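Local coordinates for proteasome assembly chaperone 2 (PAC2) homologue Rv2125 (Mycobacterium tuberculosis, PDB 5UN0), which is of uncertain function but belongs to the PAC2 family, related to the eukaryotic proteasome assembly chaperone 2, at residues A30-I36 / A65-C71; Y44-V50 / L61-A65; T121-R125 / W217-T222. All coordinates share one frame; numbering follows the deposited sequence.

Contact 1: residues A30-I36 / A65-C71; sequences ALPIVEI and AMRISHC
Two successive residues, Ile33 and Val34, stand opposite the single residue Ile68, which makes a classic beta bulge in an antiparallel pair at one margin of the mixed sheet. The evidence is a shared acceptor: Ile68 O accepts from both Ile33 N (3.1 Å), within the carbonyl plane, and Val34 N (3.0 Å), tilted from it. Beyond the bulge the pairing resumes, and Ile36 N donates to Met66 O at 2.7 Å. Packing is tightest at Ile36, Met66 and Ile68, which helix 92-105 covers. Val34 lies at the margin of this cluster, alongside Ile68; with Val34 CG1 anti to the backbone N (chi1 155°), that methyl comes 3.7 Å from Ile68 CD1. Toward Leu31 and His70 the same face is more open. The other face, with Pro32, Glu35, Arg67 and Ser69, is more open to solvent, Pro32 and Glu35 most so. There Glu35, extended beyond CG, runs beside Arg67, their carboxylate and guanidinium planes 64° apart. Arg67 NH2 is hydrogen-bonded to Gln62. The salt bridge to Glu35 is electrostatic and not a directed hydrogen bond, because Glu35 OE1, 3.5 Å from Arg67 NE, stands off the guanidinium plane.

Contact 2: residues Y44-V50 / L61-A65; sequences YQVNRPV and LQWPA
Tyr44 and Trp63 form a T-shaped pair at the apolar centre: the edge of the indole, led by CE3 and CZ3, meets the tyrosine face, with ring centroids 5.1 Å apart and planes at 76°. Two prolines fit around it. Pro64 CG approaches the Tyr44 ring in its plane, 3.5 Å from CE1, while Pro49 CG lies over the face of the Trp63 six-membered ring, 4.2 Å from its centroid, a CH-pi contact. With CG of Trp63 anti to the carbonyl carbon (chi1 -66°), the indole swings back toward the opposing segment, although CB leads away from it. Arg93 of the second subunit adds a cation-pi contact to Trp63, and Trp92 of that subunit meets Tyr44. Asn47 comes next, its CB 4.1 Å from Pro64 CB and its OD1 bonded to Asn89. At the polar edge the backbones pair reciprocally: Val50 N donates to Gln62 O at 2.9 Å, and Gln62 N to Val50 O at 2.8 Å. This antiparallel hydrogen-bonded pair closes the open end of the beta hairpin 50-54/57-62, and Val50 also pairs with a strand of the second subunit, so this beta hairpin is extended into an intersubunit antiparallel sheet.

Contact 3: residues T121-R125 / W217-T222; sequences TPHTR and WEREIT
Thr222 OG1 stands between His123 and the helix backbone, 3.4 Å from His123 NE2 in a weak hydrogen bond and 3.1 Å from Glu218 O, one turn earlier. It approaches the imidazole at its edge, near the ring plane. The second ring nitrogen, His123 ND1, is bonded to Tyr180 OH; that bond, with the weak one at NE2, is consistent with a restrained ring orientation.

Both faces of the imidazole are covered. Ile221 CG2 lies over the centre of one, 3.3 Å from the centroid and 14° off the ring normal, which meets the geometry of a CH-pi contact. The methyl CG2 of Thr124 sits over the opposite face, offset toward the rim. The first torsion of His123 (chi1 70°) holds CG between the backbone N and the carbonyl carbon, turning the ring to the helix. Ile221 also works within its own helix: its CD1 lies over the Trp217 ring, whose CH2 comes 4.2 Å from His123 CB.

Glu218 meets the loop with both its CG and its carboxylate. Its CG is 3.3 Å from His123 O, while Glu218 OE2 comes 3.3 Å from Thr124 CA. Glu218 OE2 remains 5.8 Å from His123 NE2, a separation that excludes a direct ion pair.

The whole is a surface contact between helix 210-222 and the loop that leads from strand 110-119 to strand 129-132, with Pro178 of strand 170-178 packing against His123 and Val181, just beyond that strand, against Trp217 and Ile221.

How the contacts relate
Contacts 1 and 2 adjoin, their centres about 17 Å apart; they share Ala65, and a probable side-chain hydrogen bond also joins them. Along the chain, strand 31-36 leads into 44-50, the hairpin turns back through 61-65, and strand 66-71 returns to the sheet, so both segments of contact 2 fall within the span bracketed by contact 1. Contact 3 follows later in sequence, with its centre about 34 Å from each of the others, and lies across the chain's centre from contact 1. Thus one end of the fold carries the edge strand and the hairpin that meets the second subunit, while contact 3 joins a far loop to helix 210-222.

Contact 1: residues A30-I36 / A65-C71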
loop_
_atom_site.group_PDB
_atom_site.type_symbol
_atom_site.label_atom_id
_atom_site.label_comp_id
_atom_site.label_asym_id
_atom_site.label_seq_id
_atom_site.Cartn_x
_atom_site.Cartn_y
_atom_site.Cartn_z
ATOM N N ALA A 30 6.859 -20.053 -26.509
ATOM C CA ALA A 30 7.160 -18.669 -26.766
ATOM C C ALA A 30 8.590 -18.353 -26.375
ATOM O O ALA A 30 9.119 -18.938 -25.439
ATOM C CB ALA A 30 6.189 -17.774 -26.031
ATOM N N LEU A 31 9.195 -17.414 -27.104
ATOM C CA LEU A 31 10.585 -17.015 -26.928
ATOM C C LEU A 31 10.626 -15.668 -26.193
ATOM O O LEU A 31 10.124 -14.662 -26.700
ATOM C CB LEU A 31 11.225 -16.920 -28.314
ATOM C CG LEU A 31 12.704 -16.697 -28.580
ATOM C CD1 LEU A 31 12.942 -16.376 -30.051
ATOM C CD2 LEU A 31 13.263 -15.597 -27.721
ATOM N N PRO A 32 11.194 -15.644 -24.971
ATOM C CA PRO A 32 11.391 -14.385 -24.250
ATOM C C PRO A 32 12.223 -13.381 -25.042
ATOM O O PRO A 32 13.213 -13.774 -25.653
ATOM C CB PRO A 32 12.151 -14.822 -22.996
ATOM C CG PRO A 32 11.694 -16.204 -22.736
ATOM C CD PRO A 32 11.433 -16.805 -24.091
ATOM N N ILE A 33 11.823 -12.114 -25.017
ATOM C CA ILE A 33 12.542 -11.064 -25.731
ATOM C C ILE A 33 12.746 -9.832 -24.852
ATOM O O ILE A 33 13.869 -9.358 -24.685
ATOM C CB ILE A 33 11.804 -10.650 -27.017
ATOM C CG1 ILE A 33 10.417 -10.098 -26.683
ATOM C CG2 ILE A 33 11.700 -11.827 -27.974
ATOM C CD1 ILE A 33 9.709 -9.470 -27.862
ATOM N N VAL A 34 11.654 -9.318 -24.294
ATOM C CA VAL A 34 11.717 -8.120 -23.431
ATOM C C VAL A 34 11.153 -8.375 -22.026
ATOM O O VAL A 34 10.118 -9.025 -21.851
ATOM C CB VAL A 34 10.962 -6.941 -24.061
ATOM C CG1 VAL A 34 10.490 -5.941 -23.012
ATOM C CG2 VAL A 34 11.842 -6.230 -25.070
ATOM N N GLU A 35 11.855 -7.840 -21.033
ATOM C CA GLU A 35 11.435 -7.895 -19.640
ATOM C C GLU A 35 11.521 -6.511 -18.993
ATOM O O GLU A 35 12.603 -5.950 -18.894
ATOM C CB GLU A 35 12.311 -8.878 -18.878
ATOM C CG GLU A 35 12.116 -8.817 -17.376
ATOM C CD GLU A 35 12.642 -10.046 -16.666
ATOM O OE1 GLU A 35 12.069 -11.152 -16.872
ATOM O OE2 GLU A 35 13.620 -9.892 -15.892
ATOM N N ILE A 36 10.379 -5.960 -18.573
ATOM C CA ILE A 36 10.323 -4.613 -17.974
ATOM C C ILE A 36 10.411 -4.703 -16.451
ATOM O O ILE A 36 9.440 -5.013 -15.747
ATOM C CB ILE A 36 9.094 -3.813 -18.427
ATOM C CG1 ILE A 36 9.179 -3.550 -19.925
ATOM C CG2 ILE A 36 9.022 -2.475 -17.710
ATOM C CD1 ILE A 36 7.981 -2.806 -20.491
ATOM N N ALA A 65 8.129 -7.902 -12.375
ATOM C CA ALA A 65 8.418 -7.322 -13.675
ATOM C C ALA A 65 7.346 -7.677 -14.676
ATOM O O ALA A 65 6.430 -8.473 -14.385
ATOM C CB ALA A 65 9.775 -7.810 -14.171
ATOM N N MET A 66 7.502 -7.106 -15.872
ATOM C CA MET A 66 6.648 -7.407 -17.017
ATOM C C MET A 66 7.429 -8.213 -18.048
ATOM O O MET A 66 8.365 -7.701 -18.639
ATOM C CB MET A 66 6.154 -6.107 -17.644
ATOM C CG MET A 66 4.886 -6.262 -18.463
ATOM S SD MET A 66 3.494 -6.742 -17.418
ATOM C CE MET A 66 2.543 -7.708 -18.581
ATOM N N ARG A 67 7.052 -9.477 -18.244
ATOM C CA ARG A 67 7.705 -10.359 -19.231
ATOM C C ARG A 67 6.989 -10.340 -20.582
ATOM O O ARG A 67 5.776 -10.554 -20.677
ATOM C CB ARG A 67 7.827 -11.787 -18.692
ATOM C CG ARG A 67 8.898 -11.885 -17.626
ATOM C CD ARG A 67 8.763 -13.082 -16.659
ATOM N NE ARG A 67 9.391 -12.773 -15.356
ATOM C CZ ARG A 67 8.822 -12.000 -14.421
ATOM N NH1 ARG A 67 7.616 -11.463 -14.623
ATOM N NH2 ARG A 67 9.449 -11.757 -13.272
ATOM N N ILE A 68 7.751 -10.035 -21.626
ATOM C CA ILE A 68 7.232 -10.003 -22.979
ATOM C C ILE A 68 7.970 -11.063 -23.776
ATOM O O ILE A 68 9.199 -11.050 -23.846
ATOM C CB ILE A 68 7.418 -8.614 -23.615
ATOM C CG1 ILE A 68 6.687 -7.557 -22.776
ATOM C CG2 ILE A 68 6.930 -8.614 -25.063
ATOM C CD1 ILE A 68 6.772 -6.137 -23.308
ATOM N N SER A 69 7.216 -11.987 -24.365
ATOM C CA SER A 69 7.797 -13.058 -25.170
ATOM C C SER A 69 7.103 -13.178 -26.545
ATOM O O SER A 69 6.002 -12.648 -26.739
ATOM C CB SER A 69 7.736 -14.370 -24.393
ATOM O OG SER A 69 6.412 -14.690 -24.045
ATOM N N HIS A 70 7.746 -13.869 -27.492
ATOM C CA HIS A 70 7.233 -13.957 -28.874
ATOM C C HIS A 70 6.881 -15.380 -29.301
ATOM O O HIS A 70 7.497 -16.345 -28.857
ATOM C CB HIS A 70 8.209 -13.352 -29.899
ATOM C CG HIS A 70 7.905 -13.744 -31.311
ATOM N ND1 HIS A 70 8.334 -14.936 -31.863
ATOM C CD2 HIS A 70 7.162 -13.136 -32.266
ATOM C CE1 HIS A 70 7.886 -15.034 -33.102
ATOM N NE2 HIS A 70 7.176 -13.952 -33.374
ATOM N N CYS A 71 5.924 -15.470 -30.217
ATOM C CA CYS A 71 5.246 -16.697 -30.522
ATOM C C CYS A 71 4.839 -16.782 -31.977
ATOM O O CYS A 71 4.594 -15.773 -32.616
ATOM C CB CYS A 71 3.964 -16.735 -29.711
ATOM S SG CYS A 71 3.702 -18.280 -28.896
#

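Contact 2: residues Y44-V50 / L61-A65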
loop_
_atom_site.group_PDB
_atom_site.type_symbol
_atom_site.label_atom_id
_atom_site.label_comp_id
_atom_site.label_asym_id
_atom_site.label_seq_id
_atom_site.Cartn_x
_atom_site.Cartn_y
_atom_site.Cartn_z
ATOM N N TYR A 44 7.680 -2.317 -3.605
ATOM C CA TYR A 44 8.212 -3.635 -3.307
ATOM C C TYR A 44 7.744 -4.231 -1.984
ATOM O O TYR A 44 8.003 -5.389 -1.712
ATOM C CB TYR A 44 9.721 -3.591 -3.363
ATOM C CG TYR A 44 10.255 -3.356 -4.755
ATOM C CD1 TYR A 44 9.974 -4.244 -5.776
ATOM C CD2 TYR A 44 11.056 -2.257 -5.044
ATOM C CE1 TYR A 44 10.458 -4.042 -7.054
ATOM C CE2 TYR A 44 11.556 -2.046 -6.328
ATOM C CZ TYR A 44 11.254 -2.944 -7.334
ATOM O OH TYR A 44 11.728 -2.770 -8.622
ATOM N N GLN A 45 7.048 -3.460 -1.158
ATOM C CA GLN A 45 6.366 -4.053 -0.014
ATOM C C GLN A 45 5.079 -4.712 -0.488
ATOM O O GLN A 45 4.633 -5.694 0.101
ATOM C CB GLN A 45 6.066 -3.013 1.055
ATOM C CG GLN A 45 7.177 -2.842 2.072
ATOM C CD GLN A 45 6.897 -1.733 3.066
ATOM O OE1 GLN A 45 5.774 -1.264 3.191
ATOM N NE2 GLN A 45 7.925 -1.311 3.783
ATOM N N VAL A 46 4.487 -4.182 -1.556
ATOM C CA VAL A 46 3.245 -4.714 -2.077
ATOM C C VAL A 46 3.558 -5.911 -2.912
ATOM O O VAL A 46 3.071 -7.010 -2.634
ATOM C CB VAL A 46 2.523 -3.698 -2.940
ATOM C CG1 VAL A 46 1.258 -4.301 -3.523
ATOM C CG2 VAL A 46 2.185 -2.467 -2.114
ATOM N N ASN A 47 4.378 -5.693 -3.938
ATOM C CA ASN A 47 4.918 -6.776 -4.766
ATOM C C ASN A 47 6.320 -7.144 -4.328
ATOM O O ASN A 47 7.309 -6.591 -4.854
ATOM C CB ASN A 47 5.013 -6.347 -6.235
ATOM C CG ASN A 47 3.675 -6.053 -6.854
ATOM O OD1 ASN A 47 3.550 -5.101 -7.618
ATOM N ND2 ASN A 47 2.672 -6.877 -6.563
ATOM N N ARG A 48 6.423 -8.072 -3.382
ATOM C CA ARG A 48 7.737 -8.445 -2.841
ATOM C C ARG A 48 8.556 -9.277 -3.837
ATOM O O ARG A 48 7.987 -9.941 -4.702
ATOM C CB ARG A 48 7.578 -9.172 -1.510
ATOM C CG ARG A 48 6.995 -8.276 -0.430
ATOM C CD ARG A 48 7.097 -8.882 0.965
ATOM N NE ARG A 48 6.789 -7.878 1.989
ATOM C CZ ARG A 48 7.665 -7.042 2.543
ATOM N NH1 ARG A 48 7.246 -6.161 3.440
ATOM N NH2 ARG A 48 8.952 -7.075 2.218
ATOM N N PRO A 49 9.895 -9.207 -3.751
ATOM C CA PRO A 49 10.659 -10.105 -4.590
ATOM C C PRO A 49 10.686 -11.461 -3.957
ATOM O O PRO A 49 10.407 -11.599 -2.762
ATOM C CB PRO A 49 12.071 -9.491 -4.618
ATOM C CG PRO A 49 11.903 -8.110 -4.101
ATOM C CD PRO A 49 10.762 -8.206 -3.121
ATOM N N VAL A 50 11.023 -12.451 -4.771
ATOM C CA VAL A 50 11.059 -13.834 -4.328
ATOM C C VAL A 50 12.505 -14.258 -4.166
ATOM O O VAL A 50 13.307 -14.137 -5.101
ATOM C CB VAL A 50 10.338 -14.775 -5.313
ATOM C CG1 VAL A 50 10.169 -16.154 -4.701
ATOM C CG2 VAL A 50 8.970 -14.221 -5.686
ATOM N N LEU A 61 17.285 -14.549 -6.690
ATOM C CA LEU A 61 16.499 -13.370 -6.340
ATOM C C LEU A 61 15.681 -12.960 -7.558
ATOM O O LEU A 61 16.227 -12.716 -8.643
ATOM C CB LEU A 61 17.406 -12.223 -5.904
ATOM C CG LEU A 61 16.720 -10.998 -5.285
ATOM C CD1 LEU A 61 15.935 -11.363 -4.032
ATOM C CD2 LEU A 61 17.751 -9.921 -4.969
ATOM N N GLN A 62 14.368 -12.896 -7.376
ATOM C CA GLN A 62 13.465 -12.682 -8.487
ATOM C C GLN A 62 12.636 -11.434 -8.256
ATOM O O GLN A 62 11.861 -11.357 -7.296
ATOM C CB GLN A 62 12.568 -13.905 -8.674
ATOM C CG GLN A 62 11.642 -13.849 -9.895
ATOM C CD GLN A 62 12.322 -13.510 -11.215
ATOM O OE1 GLN A 62 11.674 -12.982 -12.123
ATOM N NE2 GLN A 62 13.615 -13.806 -11.334
ATOM N N TRP A 63 12.809 -10.463 -9.146
ATOM C CA TRP A 63 12.117 -9.181 -9.039
ATOM C C TRP A 63 10.825 -9.121 -9.852
ATOM O O TRP A 63 10.793 -9.568 -11.000
ATOM C CB TRP A 63 13.025 -8.061 -9.534
ATOM C CG TRP A 63 14.223 -7.861 -8.684
ATOM C CD1 TRP A 63 15.408 -8.516 -8.775
ATOM C CD2 TRP A 63 14.351 -6.940 -7.605
ATOM N NE1 TRP A 63 16.275 -8.052 -7.818
ATOM C CE2 TRP A 63 15.643 -7.084 -7.085
ATOM C CE3 TRP A 63 13.502 -5.995 -7.041
ATOM C CZ2 TRP A 63 16.100 -6.328 -6.022
ATOM C CZ3 TRP A 63 13.951 -5.254 -5.993
ATOM C CH2 TRP A 63 15.238 -5.421 -5.483
ATOM N N PRO A 64 9.774 -8.504 -9.285
ATOM C CA PRO A 64 8.544 -8.344 -10.041
ATOM C C PRO A 64 8.832 -7.570 -11.301
ATOM O O PRO A 64 9.693 -6.694 -11.297
ATOM C CB PRO A 64 7.660 -7.523 -9.113
ATOM C CG PRO A 64 8.614 -6.791 -8.243
ATOM C CD PRO A 64 9.755 -7.729 -8.031
ATOM N N ALA A 65 8.129 -7.902 -12.375
ATOM C CA ALA A 65 8.418 -7.322 -13.675
ATOM C C ALA A 65 7.346 -7.677 -14.676
ATOM O O ALA A 65 6.430 -8.473 -14.385
ATOM C CB ALA A 65 9.775 -7.810 -14.171
HETATM O O HOH W 1 11.261 -4.624 -10.153
#

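Contact 3: residues T121-R125 / W217-T222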
loop_
_atom_site.group_PDB
_atom_site.type_symbol
_atom_site.label_atom_id
_atom_site.label_comp_id
_atom_site.label_asym_id
_atom_site.label_seq_id
_atom_site.Cartn_x
_atom_site.Cartn_y
_atom_site.Cartn_z
ATOM N N THR A 121 -21.894 -15.999 -9.078
ATOM C CA THR A 121 -22.170 -16.866 -10.228
ATOM C C THR A 121 -21.966 -18.344 -9.851
ATOM O O THR A 121 -21.045 -18.674 -9.103
ATOM C CB THR A 121 -21.285 -16.478 -11.440
ATOM O OG1 THR A 121 -21.614 -17.284 -12.581
ATOM C CG2 THR A 121 -19.796 -16.635 -11.116
ATOM N N PRO A 122 -22.827 -19.243 -10.354
ATOM C CA PRO A 122 -22.664 -20.664 -10.003
ATOM C C PRO A 122 -21.425 -21.286 -10.643
ATOM O O PRO A 122 -20.996 -20.856 -11.716
ATOM C CB PRO A 122 -23.933 -21.337 -10.547
ATOM C CG PRO A 122 -24.629 -20.323 -11.384
ATOM C CD PRO A 122 -23.936 -19.001 -11.289
ATOM N N HIS A 123 -20.858 -22.281 -9.973
ATOM C CA HIS A 123 -19.764 -23.063 -10.537
ATOM C C HIS A 123 -20.286 -24.213 -11.380
ATOM O O HIS A 123 -19.510 -24.906 -12.036
ATOM C CB HIS A 123 -18.863 -23.608 -9.431
ATOM C CG HIS A 123 -19.501 -24.678 -8.593
ATOM N ND1 HIS A 123 -20.292 -24.395 -7.502
ATOM C CD2 HIS A 123 -19.441 -26.031 -8.672
ATOM C CE1 HIS A 123 -20.698 -25.524 -6.949
ATOM N NE2 HIS A 123 -20.195 -26.532 -7.639
ATOM N N THR A 124 -21.601 -24.414 -11.347
ATOM C CA THR A 124 -22.247 -25.527 -12.047
ATOM C C THR A 124 -22.847 -25.098 -13.391
ATOM O O THR A 124 -23.515 -25.892 -14.064
ATOM C CB THR A 124 -23.357 -26.151 -11.180
ATOM O OG1 THR A 124 -24.373 -25.174 -10.907
ATOM C CG2 THR A 124 -22.780 -26.651 -9.868
ATOM N N ARG A 125 -22.601 -23.846 -13.772
ATOM C CA ARG A 125 -23.070 -23.311 -15.051
ATOM C C ARG A 125 -21.983 -22.463 -15.709
ATOM O O ARG A 125 -21.053 -22.016 -15.036
ATOM C CB ARG A 125 -24.350 -22.501 -14.846
ATOM C CG ARG A 125 -25.618 -23.337 -14.963
ATOM C CD ARG A 125 -26.795 -22.665 -14.253
ATOM N NE ARG A 125 -28.045 -23.438 -14.217
ATOM C CZ ARG A 125 -29.230 -23.027 -14.701
ATOM N NH1 ARG A 125 -29.394 -21.832 -15.278
ATOM N NH2 ARG A 125 -30.289 -23.826 -14.596
ATOM N N TRP A 217 -12.466 -30.522 -11.701
ATOM C CA TRP A 217 -12.649 -29.348 -10.846
ATOM C C TRP A 217 -14.117 -29.214 -10.439
ATOM O O TRP A 217 -14.434 -29.200 -9.253
ATOM C CB TRP A 217 -12.160 -28.094 -11.585
ATOM C CG TRP A 217 -12.243 -26.793 -10.845
ATOM C CD1 TRP A 217 -11.337 -26.297 -9.951
ATOM C CD2 TRP A 217 -13.253 -25.782 -10.993
ATOM N NE1 TRP A 217 -11.731 -25.055 -9.513
ATOM C CE2 TRP A 217 -12.901 -24.710 -10.139
ATOM C CE3 TRP A 217 -14.427 -25.682 -11.761
ATOM C CZ2 TRP A 217 -13.687 -23.552 -10.019
ATOM C CZ3 TRP A 217 -15.209 -24.534 -11.640
ATOM C CH2 TRP A 217 -14.834 -23.486 -10.773
ATOM N N GLU A 218 -14.998 -29.148 -11.435
ATOM C CA GLU A 218 -16.432 -28.914 -11.204
ATOM C C GLU A 218 -17.088 -30.022 -10.361
ATOM O O GLU A 218 -17.941 -29.733 -9.515
ATOM C CB GLU A 218 -17.179 -28.744 -12.540
ATOM C CG GLU A 218 -18.498 -27.973 -12.430
ATOM C CD GLU A 218 -19.558 -28.388 -13.443
ATOM O OE1 GLU A 218 -19.202 -28.774 -14.580
ATOM O OE2 GLU A 218 -20.757 -28.306 -13.097
ATOM N N ARG A 219 -16.697 -31.277 -10.595
ATOM C CA ARG A 219 -17.206 -32.411 -9.800
ATOM C C ARG A 219 -16.773 -32.315 -8.346
ATOM O O ARG A 219 -17.549 -32.599 -7.438
ATOM C CB ARG A 219 -16.653 -33.748 -10.313
ATOM C CG ARG A 219 -17.148 -34.187 -11.682
ATOM C CD ARG A 219 -17.177 -35.711 -11.764
ATOM N NE ARG A 219 -16.022 -36.315 -11.080
ATOM C CZ ARG A 219 -14.856 -36.638 -11.644
ATOM N NH1 ARG A 219 -14.634 -36.449 -12.941
ATOM N NH2 ARG A 219 -13.896 -37.168 -10.894
ATOM N N GLU A 220 -15.508 -31.958 -8.142
ATOM C CA GLU A 220 -14.908 -31.956 -6.804
ATOM C C GLU A 220 -15.156 -30.649 -6.024
ATOM O O GLU A 220 -14.690 -30.494 -4.888
ATOM C CB GLU A 220 -13.428 -32.323 -6.876
ATOM C CG GLU A 220 -13.227 -33.720 -7.436
ATOM C CD GLU A 220 -11.868 -34.317 -7.133
ATOM O OE1 GLU A 220 -11.175 -33.805 -6.226
ATOM O OE2 GLU A 220 -11.509 -35.317 -7.802
ATOM N N ILE A 221 -15.913 -29.731 -6.619
ATOM C CA ILE A 221 -16.520 -28.621 -5.878
ATOM C C ILE A 221 -17.936 -29.010 -5.467
ATOM O O ILE A 221 -18.367 -28.734 -4.342
ATOM C CB ILE A 221 -16.548 -27.330 -6.707
ATOM C CG1 ILE A 221 -15.124 -26.821 -6.876
ATOM C CG2 ILE A 221 -17.393 -26.259 -6.030
ATOM C CD1 ILE A 221 -15.000 -25.701 -7.871
ATOM N N THR A 222 -18.664 -29.654 -6.379
ATOM C CA THR A 222 -19.941 -30.280 -6.022
ATOM C C THR A 222 -19.725 -31.394 -4.975
ATOM O O THR A 222 -20.670 -31.831 -4.322
ATOM C CB THR A 222 -20.657 -30.861 -7.255
ATOM O OG1 THR A 222 -20.812 -29.845 -8.254
ATOM C CG2 THR A 222 -22.028 -31.405 -6.876
#